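Local coordinates for hypothetical protein Atu2648 (Agrobacterium tumefaciens str. C58, PDB 1ZCE) that is of unknown function but adopts the EVE fold, related to ASCH and PUA domains, and may therefore bind RNA or another nucleic acid, at residues V62-V67 with R89-M94; Q96-K101 with C134-L139; Y4-S9 with K49-H54. All blocks are in the same frame, centred on the assembly; numbering follows the deposited sequence.

In the fold
The three contacts work around one mixed sheet. Contact 3, a parallel pair of strands with its centre about 2 Å from the centre of the chain, is the buried core, rich in aromatic side chains. Contact 1 is an antiparallel hairpin nearer the surface, where an ion pair and waters join the apolar packing. Strand 60-73 lies beside strand 49-54, so the two contacts are bonded directly, through Val65 with Gly50 and Gly63 with Phe52. Contact 2, farther out, shares strand 84-99 with contact 1 but ties the far end of that strand to the end of helix 127-136 by one direct bond and water. Ile64 and Met94 of contact 1 pack against Leu139 and Gly137 of contact 2.

Contact 1: V62-V67 with R89-M94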
ATOM      1  N   VAL A  62      -9.127  -0.568  -1.317  1.00  5.07           N
ATOM      2  CA  VAL A  62     -10.155  -0.423  -0.299  1.00  5.42           C
ATOM      3  C   VAL A  62      -9.872   0.559   0.822  1.00  5.97           C
ATOM      4  O   VAL A  62     -10.772   0.894   1.587  1.00  6.15           O
ATOM      5  CB  VAL A  62     -10.472  -1.792   0.329  1.00  5.71           C
ATOM      6  CG1 VAL A  62     -11.065  -2.704  -0.723  1.00  6.75           C
ATOM      7  CG2 VAL A  62      -9.200  -2.413   0.901  1.00  7.39           C
ATOM      8  N   GLY A  63      -8.636   1.025   0.931  1.00  5.32           N
ATOM      9  CA  GLY A  63      -8.328   1.961   1.992  1.00  6.72           C
ATOM     10  C   GLY A  63      -6.988   2.638   1.840  1.00  4.67           C
ATOM     11  O   GLY A  63      -6.207   2.318   0.942  1.00  4.83           O
ATOM     12  N   ILE A  64      -6.743   3.600   2.718  1.00  5.05           N
ATOM     13  CA  ILE A  64      -5.489   4.330   2.736  1.00  5.81           C
ATOM     14  C   ILE A  64      -4.799   4.047   4.066  1.00  4.02           C
ATOM     15  O   ILE A  64      -5.440   4.014   5.124  1.00  5.15           O
ATOM     16  CB  ILE A  64      -5.725   5.844   2.591  1.00  8.07           C
ATOM     17  CG1 ILE A  64      -6.301   6.133   1.201  1.00 11.55           C
ATOM     18  CG2 ILE A  64      -4.420   6.606   2.812  1.00  7.95           C
ATOM     19  CD1 ILE A  64      -6.569   7.607   0.921  1.00 11.91           C
ATOM     20  N   VAL A  65      -3.492   3.821   3.995  1.00  4.46           N
ATOM     21  CA  VAL A  65      -2.689   3.550   5.175  1.00  4.88           C
ATOM     22  C   VAL A  65      -1.532   4.531   5.242  1.00  5.16           C
ATOM     23  O   VAL A  65      -1.306   5.317   4.324  1.00  5.55           O
ATOM     24  CB  VAL A  65      -2.087   2.126   5.146  1.00  5.05           C
ATOM     25  CG1 VAL A  65      -3.194   1.089   5.230  1.00  6.43           C
ATOM     26  CG2 VAL A  65      -1.264   1.933   3.881  1.00  7.80           C
ATOM     27  N   GLU A  66      -0.810   4.480   6.353  1.00  4.91           N
ATOM     28  CA  GLU A  66       0.360   5.318   6.544  1.00  5.65           C
ATOM     29  C   GLU A  66       1.433   4.496   7.240  1.00  5.01           C
ATOM     30  O   GLU A  66       1.139   3.554   7.978  1.00  5.27           O
ATOM     31  CB  GLU A  66       0.024   6.550   7.388  1.00  7.56           C
ATOM     32  CG  GLU A  66      -0.339   6.248   8.834  1.00  8.71           C
ATOM     33  CD  GLU A  66      -0.747   7.493   9.604  1.00 11.44           C
ATOM     34  OE1 GLU A  66      -1.110   7.366  10.791  1.00 12.17           O
ATOM     35  OE2 GLU A  66      -0.708   8.595   9.019  1.00 15.45           O
ATOM     36  N   VAL A  67       2.682   4.856   6.988  1.00  5.27           N
ATOM     37  CA  VAL A  67       3.806   4.170   7.595  1.00  5.11           C
ATOM     38  C   VAL A  67       3.939   4.649   9.040  1.00  5.03           C
ATOM     39  O   VAL A  67       3.972   5.855   9.290  1.00  5.43           O
ATOM     40  CB  VAL A  67       5.105   4.480   6.819  1.00  6.38           C
ATOM     41  CG1 VAL A  67       6.299   3.905   7.548  1.00  7.63           C
ATOM     42  CG2 VAL A  67       5.019   3.911   5.403  1.00  6.62           C
ATOM     43  N   ARG A  89      -0.393   1.450   9.263  1.00  5.36           N
ATOM     44  CA  ARG A  89      -1.654   1.520   9.993  1.00  5.30           C
ATOM     45  C   ARG A  89      -2.715   2.213   9.152  1.00  4.50           C
ATOM     46  O   ARG A  89      -2.406   3.003   8.264  1.00  4.70           O
ATOM     47  CB  ARG A  89      -1.480   2.255  11.325  1.00  6.19           C
ATOM     48  CG  ARG A  89      -1.021   3.690  11.223  1.00  6.98           C
ATOM     49  CD  ARG A  89      -0.740   4.230  12.618  1.00  7.34           C
ATOM     50  NE  ARG A  89      -0.064   5.522  12.615  1.00  8.18           N
ATOM     51  CZ  ARG A  89       0.471   6.080  13.696  1.00  8.22           C
ATOM     52  NH1 ARG A  89       1.071   7.259  13.609  1.00 11.69           N
ATOM     53  NH2 ARG A  89       0.410   5.454  14.866  1.00  9.08           N
ATOM     54  N   ALA A  90      -3.972   1.911   9.440  1.00  5.08           N
ATOM     55  CA  ALA A  90      -5.075   2.494   8.699  1.00  5.32           C
ATOM     56  C   ALA A  90      -5.216   3.993   8.931  1.00  6.60           C
ATOM     57  O   ALA A  90      -4.957   4.496  10.026  1.00  7.45           O
ATOM     58  CB  ALA A  90      -6.366   1.797   9.073  1.00  8.14           C
ATOM     59  N   VAL A  91      -5.606   4.701   7.877  1.00  6.38           N
ATOM     60  CA  VAL A  91      -5.838   6.135   7.954  1.00  7.21           C
ATOM     61  C   VAL A  91      -7.336   6.345   7.729  1.00  7.63           C
ATOM     62  O   VAL A  91      -8.011   6.985   8.536  1.00  8.61           O
ATOM     63  CB  VAL A  91      -5.037   6.916   6.885  1.00  6.53           C
ATOM     64  CG1 VAL A  91      -5.433   8.385   6.913  1.00  8.60           C
ATOM     65  CG2 VAL A  91      -3.545   6.786   7.157  1.00  8.59           C
ATOM     66  N   CYS A  92      -7.858   5.794   6.637  1.00  6.54           N
ATOM     67  CA  CYS A  92      -9.280   5.916   6.333  1.00  7.98           C
ATOM     68  C   CYS A  92      -9.682   4.945   5.231  1.00  7.29           C
ATOM     69  O   CYS A  92      -8.838   4.452   4.485  1.00  7.01           O
ATOM     70  CB  CYS A  92      -9.614   7.346   5.898  1.00  8.72           C
ATOM     71  SG  CYS A  92      -8.846   7.859   4.337  1.00 10.13           S
ATOM     72  N   ASP A  93     -10.975   4.660   5.137  1.00  8.59           N
ATOM     73  CA  ASP A  93     -11.464   3.763   4.103  1.00  9.04           C
ATOM     74  C   ASP A  93     -11.530   4.543   2.804  1.00  8.19           C
ATOM     75  O   ASP A  93     -11.500   5.775   2.803  1.00  8.16           O
ATOM     76  CB  ASP A  93     -12.879   3.276   4.428  1.00 12.33           C
ATOM     77  CG  ASP A  93     -12.991   2.668   5.806  1.00 16.86           C
ATOM     78  OD1 ASP A  93     -12.234   1.723   6.101  1.00 18.69           O
ATOM     79  OD2 ASP A  93     -13.843   3.132   6.591  1.00 22.15           O
HETATM   80  N   MSE A  94     -11.582   3.825   1.694  1.00  8.10           N
HETATM   81  CA  MSE A  94     -11.744   4.474   0.407  1.00  7.72           C
HETATM   82  C   MSE A  94     -13.268   4.440   0.301  1.00  8.15           C
HETATM   83  O   MSE A  94     -13.857   3.364   0.245  1.00  8.90           O
HETATM   84  CB  MSE A  94     -11.119   3.642  -0.712  1.00  7.62           C
HETATM   85  CG  MSE A  94     -11.235   4.287  -2.090  1.00  9.21           C
HETATM   86 SE   MSE A  94     -10.316   5.981  -2.207  1.00 13.83          SE
HETATM   87  CE  MSE A  94      -8.542   5.300  -2.519  1.00 10.41           C
TER
HETATM   88  O   HOH W   1      -3.770   6.862  11.264  1.00 13.36           O
HETATM   89  O   HOH W   2       2.256   7.684  11.051  1.00 14.97           O
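Ile64 pairs with Cys92 in an antiparallel beta hairpin of the EVE domain, built from strands 60-73 and 84-99, and a classic beta bulge falls at this pair. Among the backbone bonds, Ile64 N donates to Cys92 O, Glu66 and Arg89 exchange a reciprocal pair, and Met94 N reaches Val62 O from above that carbonyl's plane. At the bulge Val91 and Cys92 both face Ile64, whose O accepts a bond of 2.8 Å from Val91 N and a weak one of 3.4 Å from Cys92 N; the register slips by one residue.

The bulge points the CB of Val91 toward the other strand, and the branched valine spends CG2 on the aliphatic stem of Glu66, with CG2 3.6 Å from Glu66 CB. Ile64 offers both CB and CD1 to Cys92 SG, each at 4.1 Å, while Leu139 and Pro143 also touch Ile64. On the opposite face from Ile64 and Cys92, Trp16 packs on Val65 and Ala90, and Asp93 OD1 bonds to Trp16 NE1 and pairs with Lys20.

Glu66 and Arg89 carry the polar end. Each has CG in the crowded position between backbone N and carbonyl carbon (chi1 67° and 61°), and their CG atoms approach to 3.6 Å. The bent salt bridge joins Glu66 OE1 to Arg89 NE at 2.8 Å, NE lying on the anti side and somewhat out of the plane of a carboxylate turned 45° from the guanidinium. Arg89 NH2 bonds to Glu24 O. A water donates both to Glu66 OE1, at 2.7 Å, and to Ala90 O.

Contact 2: Q96-K101 with C134-L139; sequences QPVSLK and CRMGGL
Gln96 N donates a fairly straight bond of 2.9 Å to Gly137 O, coming from above the carbonyl plane, and Gly137 CA answers with a CA-H...O contact of 3.2 Å to Gln96 O. The two residues thus grip each other where the chain turns its corner at Gln96. In Gln96 a bent chi2 (78°) turns CD back; OE1, on the end of it, lies 3.3 Å from Gly138 CA. A water donates to both Gln96 OE1 and Met136 O, adding a second, indirect link.

Gly138 is the C-prime residue of a Schellman motif ending helix 127-136: Leu139 N bonds to Cys134 O and Gly138 N to Arg135 O. Its positive phi (90°) suits glycine, as does the nearness of Gln96 OE1. Gly137 is also glycine where Val98 CG2 packs 3.6 Å from its CA, a tight place for a CB. The other branch of the valine, CG1, anti to the backbone N, meets the terminal methyl CE of selenomethionine Met136 at 3.9 Å, the two side chains crossing at about a right angle. Asn106 and Leu109 also touch Met136, while Val98 is tied by its backbone to Val61 of strand 60-73.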
ATOM      1  N   GLN A  96     -15.518   4.726  -1.996  1.00  9.87           N
ATOM      2  CA  GLN A  96     -15.988   3.809  -3.024  1.00  9.53           C
ATOM      3  C   GLN A  96     -14.761   3.068  -3.540  1.00  9.08           C
ATOM      4  O   GLN A  96     -14.035   3.573  -4.398  1.00  9.71           O
ATOM      5  CB  GLN A  96     -16.667   4.565  -4.174  1.00 10.96           C
ATOM      6  CG  GLN A  96     -17.986   5.233  -3.807  1.00 12.80           C
ATOM      7  CD  GLN A  96     -17.802   6.527  -3.045  1.00 14.04           C
ATOM      8  OE1 GLN A  96     -17.148   7.454  -3.524  1.00 16.64           O
ATOM      9  NE2 GLN A  96     -18.385   6.602  -1.853  1.00 17.92           N
ATOM     10  N   PRO A  97     -14.500   1.866  -3.006  1.00  8.72           N
ATOM     11  CA  PRO A  97     -13.346   1.063  -3.420  1.00  8.67           C
ATOM     12  C   PRO A  97     -13.159   1.062  -4.936  1.00  8.80           C
ATOM     13  O   PRO A  97     -14.112   0.872  -5.690  1.00  9.69           O
ATOM     14  CB  PRO A  97     -13.671  -0.312  -2.846  1.00  8.25           C
ATOM     15  CG  PRO A  97     -14.343   0.047  -1.551  1.00  9.16           C
ATOM     16  CD  PRO A  97     -15.294   1.153  -1.989  1.00  8.86           C
ATOM     17  N   VAL A  98     -11.921   1.274  -5.369  1.00  7.60           N
ATOM     18  CA  VAL A  98     -11.586   1.345  -6.788  1.00  7.19           C
ATOM     19  C   VAL A  98     -11.101   0.008  -7.340  1.00  7.06           C
ATOM     20  O   VAL A  98     -10.052  -0.500  -6.942  1.00  7.52           O
ATOM     21  CB  VAL A  98     -10.506   2.423  -7.023  1.00  6.36           C
ATOM     22  CG1 VAL A  98     -10.243   2.589  -8.504  1.00  8.25           C
ATOM     23  CG2 VAL A  98     -10.946   3.742  -6.398  1.00  8.09           C
ATOM     24  N   SER A  99     -11.866  -0.550  -8.272  1.00  6.70           N
ATOM     25  CA  SER A  99     -11.525  -1.838  -8.865  1.00  7.75           C
ATOM     26  C   SER A  99     -10.352  -1.755  -9.832  1.00  7.62           C
ATOM     27  O   SER A  99     -10.097  -0.717 -10.444  1.00  7.76           O
ATOM     28  CB  SER A  99     -12.730  -2.419  -9.605  1.00  8.04           C
ATOM     29  OG  SER A  99     -12.999  -1.673 -10.780  1.00 10.44           O
ATOM     30  N   LEU A 100      -9.649  -2.873  -9.968  1.00  7.62           N
ATOM     31  CA  LEU A 100      -8.515  -2.967 -10.871  1.00  9.14           C
ATOM     32  C   LEU A 100      -9.009  -2.706 -12.290  1.00  8.79           C
ATOM     33  O   LEU A 100      -8.307  -2.103 -13.104  1.00  9.67           O
ATOM     34  CB  LEU A 100      -7.893  -4.361 -10.791  1.00 10.59           C
ATOM     35  CG  LEU A 100      -6.741  -4.650 -11.755  1.00 10.78           C
ATOM     36  CD1 LEU A 100      -5.557  -3.755 -11.426  1.00 10.80           C
ATOM     37  CD2 LEU A 100      -6.351  -6.116 -11.655  1.00 11.36           C
ATOM     38  N   LYS A 101     -10.223  -3.170 -12.577  1.00  9.76           N
ATOM     39  CA  LYS A 101     -10.818  -2.986 -13.895  1.00 10.30           C
ATOM     40  C   LYS A 101     -10.915  -1.501 -14.228  1.00  9.17           C
ATOM     41  O   LYS A 101     -10.541  -1.079 -15.324  1.00  9.52           O
ATOM     42  CB  LYS A 101     -12.207  -3.622 -13.938  1.00 11.90           C
ATOM     43  CG  LYS A 101     -12.908  -3.497 -15.283  1.00 14.52           C
ATOM     44  CD  LYS A 101     -14.222  -4.261 -15.284  1.00 17.30           C
ATOM     45  CE  LYS A 101     -14.938  -4.142 -16.618  1.00 18.48           C
ATOM     46  NZ  LYS A 101     -15.308  -2.733 -16.927  1.00 21.47           N
ATOM     47  N   CYS A 134      -7.697   8.291  -5.752  1.00  3.61           N
ATOM     48  CA  CYS A 134      -8.479   8.810  -4.634  1.00  5.02           C
ATOM     49  C   CYS A 134      -9.769   9.467  -5.126  1.00  5.68           C
ATOM     50  O   CYS A 134     -10.839   9.235  -4.555  1.00  5.80           O
ATOM     51  CB  CYS A 134      -7.657   9.805  -3.809  1.00  5.12           C
ATOM     52  SG  CYS A 134      -6.477   9.012  -2.685  1.00  6.19           S
ATOM     53  N   ARG A 135      -9.676  10.280  -6.178  1.00  6.10           N
ATOM     54  CA  ARG A 135     -10.868  10.928  -6.733  1.00  7.83           C
ATOM     55  C   ARG A 135     -11.871   9.873  -7.192  1.00  7.03           C
ATOM     56  O   ARG A 135     -13.068   9.978  -6.926  1.00  8.71           O
ATOM     57  CB  ARG A 135     -10.511  11.822  -7.926  1.00 11.81           C
ATOM     58  CG  ARG A 135     -10.077  13.233  -7.576  1.00 14.98           C
ATOM     59  CD  ARG A 135      -9.975  14.072  -8.843  1.00 15.60           C
ATOM     60  NE  ARG A 135      -8.893  13.618  -9.709  1.00 16.44           N
ATOM     61  CZ  ARG A 135      -7.625  13.991  -9.569  1.00 13.67           C
ATOM     62  NH1 ARG A 135      -6.705  13.525 -10.395  1.00 14.86           N
ATOM     63  NH2 ARG A 135      -7.283  14.846  -8.615  1.00 14.50           N
HETATM   64  N   MSE A 136     -11.377   8.862  -7.897  1.00  6.30           N
HETATM   65  CA  MSE A 136     -12.231   7.786  -8.380  1.00  6.63           C
HETATM   66  C   MSE A 136     -12.904   7.118  -7.192  1.00  7.25           C
HETATM   67  O   MSE A 136     -14.042   6.661  -7.291  1.00  8.77           O
HETATM   68  CB  MSE A 136     -11.402   6.747  -9.133  1.00  6.81           C
HETATM   69  CG  MSE A 136     -10.778   7.248 -10.424  1.00  7.97           C
HETATM   70 SE   MSE A 136      -9.490   5.982 -11.095  1.00 13.24          SE
HETATM   71  CE  MSE A 136     -10.707   4.634 -11.740  1.00 10.29           C
ATOM     72  N   GLY A 137     -12.188   7.072  -6.072  1.00  6.41           N
ATOM     73  CA  GLY A 137     -12.704   6.444  -4.871  1.00  8.07           C
ATOM     74  C   GLY A 137     -13.498   7.344  -3.945  1.00  8.22           C
ATOM     75  O   GLY A 137     -13.851   6.932  -2.840  1.00  9.21           O
ATOM     76  N   GLY A 138     -13.769   8.572  -4.380  1.00  8.97           N
ATOM     77  CA  GLY A 138     -14.550   9.488  -3.565  1.00  9.89           C
ATOM     78  C   GLY A 138     -13.794  10.380  -2.595  1.00 10.06           C
ATOM     79  O   GLY A 138     -14.401  10.964  -1.695  1.00 11.02           O
ATOM     80  N   LEU A 139     -12.480  10.493  -2.763  1.00  9.84           N
ATOM     81  CA  LEU A 139     -11.673  11.336  -1.883  1.00  9.10           C
ATOM     82  C   LEU A 139     -11.054  12.522  -2.615  1.00  9.98           C
ATOM     83  O   LEU A 139     -10.020  12.385  -3.272  1.00  9.90           O
ATOM     84  CB  LEU A 139     -10.562  10.519  -1.224  1.00 10.35           C
ATOM     85  CG  LEU A 139     -10.970   9.563  -0.104  1.00 11.30           C
ATOM     86  CD1 LEU A 139      -9.733   8.862   0.431  1.00 11.46           C
ATOM     87  CD2 LEU A 139     -11.664  10.337   1.016  1.00 12.68           C
TER
HETATM   88  O   HOH W   3     -14.695   3.679  -7.280  1.00 14.58           O
HETATM   89  O   HOH W   4     -16.540   7.656  -6.307  1.00 17.50           O

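Contact 3: Y4-S9 with K49-H54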
ATOM      1  N   TYR A   4       4.266   8.354  -2.425  1.00  4.66           N
ATOM      2  CA  TYR A   4       3.058   7.564  -2.198  1.00  4.49           C
ATOM      3  C   TYR A   4       3.321   6.119  -2.594  1.00  3.52           C
ATOM      4  O   TYR A   4       4.167   5.849  -3.446  1.00  4.02           O
ATOM      5  CB  TYR A   4       1.896   8.158  -2.993  1.00  4.89           C
ATOM      6  CG  TYR A   4       1.510   9.520  -2.474  1.00  4.75           C
ATOM      7  CD1 TYR A   4       0.602   9.650  -1.428  1.00  4.43           C
ATOM      8  CD2 TYR A   4       2.127  10.676  -2.958  1.00  5.61           C
ATOM      9  CE1 TYR A   4       0.318  10.889  -0.871  1.00  5.90           C
ATOM     10  CE2 TYR A   4       1.848  11.927  -2.403  1.00  6.65           C
ATOM     11  CZ  TYR A   4       0.945  12.020  -1.359  1.00  5.73           C
ATOM     12  OH  TYR A   4       0.675  13.238  -0.778  1.00  8.48           O
ATOM     13  N   TRP A   5       2.584   5.198  -1.982  1.00  4.15           N
ATOM     14  CA  TRP A   5       2.814   3.780  -2.207  1.00  4.16           C
ATOM     15  C   TRP A   5       1.546   2.944  -2.302  1.00  3.57           C
ATOM     16  O   TRP A   5       0.437   3.446  -2.118  1.00  3.05           O
ATOM     17  CB  TRP A   5       3.667   3.246  -1.052  1.00  4.20           C
ATOM     18  CG  TRP A   5       4.828   4.134  -0.716  1.00  3.84           C
ATOM     19  CD1 TRP A   5       4.865   5.147   0.207  1.00  4.47           C
ATOM     20  CD2 TRP A   5       6.111   4.107  -1.331  1.00  3.43           C
ATOM     21  NE1 TRP A   5       6.102   5.751   0.199  1.00  4.86           N
ATOM     22  CE2 TRP A   5       6.890   5.130  -0.741  1.00  4.80           C
ATOM     23  CE3 TRP A   5       6.687   3.315  -2.332  1.00  4.63           C
ATOM     24  CZ2 TRP A   5       8.217   5.380  -1.118  1.00  4.46           C
ATOM     25  CZ3 TRP A   5       7.998   3.558  -2.710  1.00  4.42           C
ATOM     26  CH2 TRP A   5       8.751   4.583  -2.105  1.00  4.69           C
ATOM     27  N   LEU A   6       1.724   1.661  -2.605  1.00  2.98           N
ATOM     28  CA  LEU A   6       0.614   0.715  -2.665  1.00  3.11           C
ATOM     29  C   LEU A   6       1.091  -0.615  -2.090  1.00  3.38           C
ATOM     30  O   LEU A   6       2.192  -1.076  -2.394  1.00  3.52           O
ATOM     31  CB  LEU A   6       0.092   0.527  -4.099  1.00  4.19           C
ATOM     32  CG  LEU A   6      -1.082  -0.457  -4.260  1.00  3.63           C
ATOM     33  CD1 LEU A   6      -2.016   0.000  -5.382  1.00  4.59           C
ATOM     34  CD2 LEU A   6      -0.556  -1.859  -4.529  1.00  4.81           C
ATOM     35  N   TYR A   7       0.256  -1.208  -1.243  1.00  3.24           N
ATOM     36  CA  TYR A   7       0.558  -2.479  -0.594  1.00  4.06           C
ATOM     37  C   TYR A   7      -0.499  -3.500  -0.975  1.00  4.66           C
ATOM     38  O   TYR A   7      -1.693  -3.273  -0.765  1.00  5.56           O
ATOM     39  CB  TYR A   7       0.553  -2.331   0.936  1.00  5.01           C
ATOM     40  CG  TYR A   7       1.320  -1.143   1.460  1.00  5.27           C
ATOM     41  CD1 TYR A   7       0.790   0.142   1.369  1.00  5.43           C
ATOM     42  CD2 TYR A   7       2.587  -1.295   2.018  1.00  6.08           C
ATOM     43  CE1 TYR A   7       1.503   1.251   1.813  1.00  7.31           C
ATOM     44  CE2 TYR A   7       3.310  -0.187   2.464  1.00  7.18           C
ATOM     45  CZ  TYR A   7       2.761   1.081   2.355  1.00  7.60           C
ATOM     46  OH  TYR A   7       3.475   2.190   2.752  1.00  8.70           O
ATOM     47  N   LYS A   8      -0.068  -4.616  -1.550  1.00  4.82           N
ATOM     48  CA  LYS A   8      -0.999  -5.675  -1.911  1.00  5.72           C
ATOM     49  C   LYS A   8      -1.176  -6.594  -0.703  1.00  6.09           C
ATOM     50  O   LYS A   8      -0.204  -6.947  -0.029  1.00  7.28           O
ATOM     51  CB  LYS A   8      -0.465  -6.493  -3.087  1.00  6.25           C
ATOM     52  CG  LYS A   8      -0.361  -5.740  -4.398  1.00  7.89           C
ATOM     53  CD  LYS A   8      -0.065  -6.706  -5.539  1.00 11.05           C
ATOM     54  CE  LYS A   8      -0.110  -6.016  -6.890  1.00 11.88           C
ATOM     55  NZ  LYS A   8       0.100  -6.982  -8.009  1.00 14.42           N
ATOM     56  N   SER A   9      -2.415  -6.979  -0.427  1.00  5.36           N
ATOM     57  CA  SER A   9      -2.701  -7.869   0.691  1.00  7.04           C
ATOM     58  C   SER A   9      -3.861  -8.773   0.286  1.00  6.69           C
ATOM     59  O   SER A   9      -4.886  -8.292  -0.194  1.00  6.37           O
ATOM     60  CB  SER A   9      -3.073  -7.052   1.930  1.00  7.19           C
ATOM     61  OG  SER A   9      -3.118  -7.858   3.098  1.00  8.51           O
ATOM     62  N   LYS A  49       1.842   8.026   2.878  1.00  4.63           N
ATOM     63  CA  LYS A  49       0.532   7.443   2.642  1.00  5.38           C
ATOM     64  C   LYS A  49       0.560   6.463   1.481  1.00  4.62           C
ATOM     65  O   LYS A  49       1.393   6.565   0.578  1.00  4.48           O
ATOM     66  CB  LYS A  49      -0.479   8.553   2.362  1.00  5.72           C
ATOM     67  CG  LYS A  49      -0.557   9.608   3.456  1.00  6.37           C
ATOM     68  CD  LYS A  49      -1.006   9.011   4.781  1.00  7.65           C
ATOM     69  CE  LYS A  49      -1.246  10.080   5.846  1.00  6.03           C
ATOM     70  NZ  LYS A  49      -0.034  10.880   6.169  1.00  8.32           N
ATOM     71  N   GLY A  50      -0.352   5.502   1.518  1.00  5.62           N
ATOM     72  CA  GLY A  50      -0.413   4.516   0.461  1.00  5.70           C
ATOM     73  C   GLY A  50      -1.752   3.816   0.395  1.00  4.25           C
ATOM     74  O   GLY A  50      -2.615   3.981   1.269  1.00  7.31           O
ATOM     75  N   PHE A  51      -1.923   3.027  -0.658  1.00  3.98           N
ATOM     76  CA  PHE A  51      -3.157   2.286  -0.866  1.00  3.58           C
ATOM     77  C   PHE A  51      -3.070   0.874  -0.330  1.00  2.69           C
ATOM     78  O   PHE A  51      -2.031   0.220  -0.434  1.00  4.11           O
ATOM     79  CB  PHE A  51      -3.498   2.198  -2.355  1.00  4.01           C
ATOM     80  CG  PHE A  51      -3.829   3.516  -2.989  1.00  3.03           C
ATOM     81  CD1 PHE A  51      -4.719   4.396  -2.381  1.00  4.40           C
ATOM     82  CD2 PHE A  51      -3.286   3.859  -4.220  1.00  3.71           C
ATOM     83  CE1 PHE A  51      -5.068   5.598  -2.993  1.00  4.04           C
ATOM     84  CE2 PHE A  51      -3.628   5.055  -4.838  1.00  3.94           C
ATOM     85  CZ  PHE A  51      -4.522   5.928  -4.224  1.00  4.48           C
ATOM     86  N   PHE A  52      -4.164   0.420   0.267  1.00  4.37           N
ATOM     87  CA  PHE A  52      -4.260  -0.946   0.758  1.00  4.36           C
ATOM     88  C   PHE A  52      -5.111  -1.577  -0.350  1.00  3.99           C
ATOM     89  O   PHE A  52      -6.273  -1.207  -0.549  1.00  4.95           O
ATOM     90  CB  PHE A  52      -4.969  -0.986   2.114  1.00  4.54           C
ATOM     91  CG  PHE A  52      -4.913  -2.328   2.804  1.00  3.85           C
ATOM     92  CD1 PHE A  52      -5.799  -3.347   2.461  1.00  5.47           C
ATOM     93  CD2 PHE A  52      -3.983  -2.567   3.816  1.00  4.15           C
ATOM     94  CE1 PHE A  52      -5.767  -4.581   3.124  1.00  5.71           C
ATOM     95  CE2 PHE A  52      -3.942  -3.800   4.485  1.00  6.20           C
ATOM     96  CZ  PHE A  52      -4.832  -4.805   4.138  1.00  5.22           C
ATOM     97  N   TYR A  53      -4.505  -2.507  -1.079  1.00  3.76           N
ATOM     98  CA  TYR A  53      -5.140  -3.165  -2.212  1.00  4.44           C
ATOM     99  C   TYR A  53      -5.334  -4.645  -1.976  1.00  4.49           C
ATOM    100  O   TYR A  53      -4.384  -5.351  -1.633  1.00  4.66           O
ATOM    101  CB  TYR A  53      -4.273  -2.946  -3.459  1.00  4.56           C
ATOM    102  CG  TYR A  53      -4.723  -3.684  -4.699  1.00  5.39           C
ATOM    103  CD1 TYR A  53      -4.206  -4.940  -5.020  1.00  5.93           C
ATOM    104  CD2 TYR A  53      -5.656  -3.118  -5.563  1.00  5.24           C
ATOM    105  CE1 TYR A  53      -4.607  -5.613  -6.176  1.00  5.96           C
ATOM    106  CE2 TYR A  53      -6.062  -3.781  -6.717  1.00  6.94           C
ATOM    107  CZ  TYR A  53      -5.535  -5.025  -7.016  1.00  5.52           C
ATOM    108  OH  TYR A  53      -5.952  -5.668  -8.157  1.00  7.59           O
ATOM    109  N   HIS A  54      -6.568  -5.112  -2.141  1.00  4.41           N
ATOM    110  CA  HIS A  54      -6.856  -6.529  -1.967  1.00  4.97           C
ATOM    111  C   HIS A  54      -6.449  -7.272  -3.234  1.00  5.28           C
ATOM    112  O   HIS A  54      -7.001  -7.044  -4.312  1.00  5.38           O
ATOM    113  CB  HIS A  54      -8.342  -6.746  -1.676  1.00  5.72           C
ATOM    114  CG  HIS A  54      -8.711  -6.546  -0.239  1.00  5.71           C
ATOM    115  ND1 HIS A  54     -10.019  -6.433   0.183  1.00  7.77           N
ATOM    116  CD2 HIS A  54      -7.949  -6.463   0.878  1.00  6.68           C
ATOM    117  CE1 HIS A  54     -10.046  -6.291   1.496  1.00  8.15           C
ATOM    118  NE2 HIS A  54      -8.803  -6.307   1.942  1.00  8.04           N
TER
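Tyr4 and Lys49 meet through their side chains at one end of strands 4-9 and 49-54, parallel neighbours inside the mixed sheet of the EVE domain; the chain between them includes helices 16-22 and 35-42. The two side chains cross at a slant, Tyr4 CE1 4.1 Å from Lys49 CB. The Tyr4 ring lies stacked on Tyr130, while its OH bonds to Ser145 N.

The ladder of backbone bonds begins with Trp5 N, which donates to Lys49 O at 3.1 Å, in the carbonyl plane and on a lone pair. Trp5 O accepts from Phe51 N and presses close to Gly50, with Gly50 CA only 2.9 Å away. Glycine suits this place: a CB would run into both Trp5 O and the Tyr7 ring. The indole is held separately, NE1 to Asp48 OD2.

Leu6 has CG anti to its backbone N (chi1 180°), and its two methyls divide between neighbours: CD1 reaches Phe51 CB and CD2 reaches Tyr53 CB, each at 4.0 Å. A branched, apolar residue suits this buried place on the same face as both aromatics.

Tyr7 points to the other face. Tyr7 N bonds to Phe51 O, and that same oxygen sits in the ring plane at the edge, 3.3 Å from Tyr7 CD1. Tyr7 O accepts from Tyr53 N.

Lys8 runs extended, side by side with Tyr53 and pointing the same way; its CG comes 4.0 Å from Tyr53 CD1.

Ser9 N bonds to Tyr53 O. The small side chain sets CB 3.6 Å from Phe52 CZ and sends OG to Trp14 O. Last, Ser9 O takes a CA-H...O contact of 3.2 Å from His54 CA.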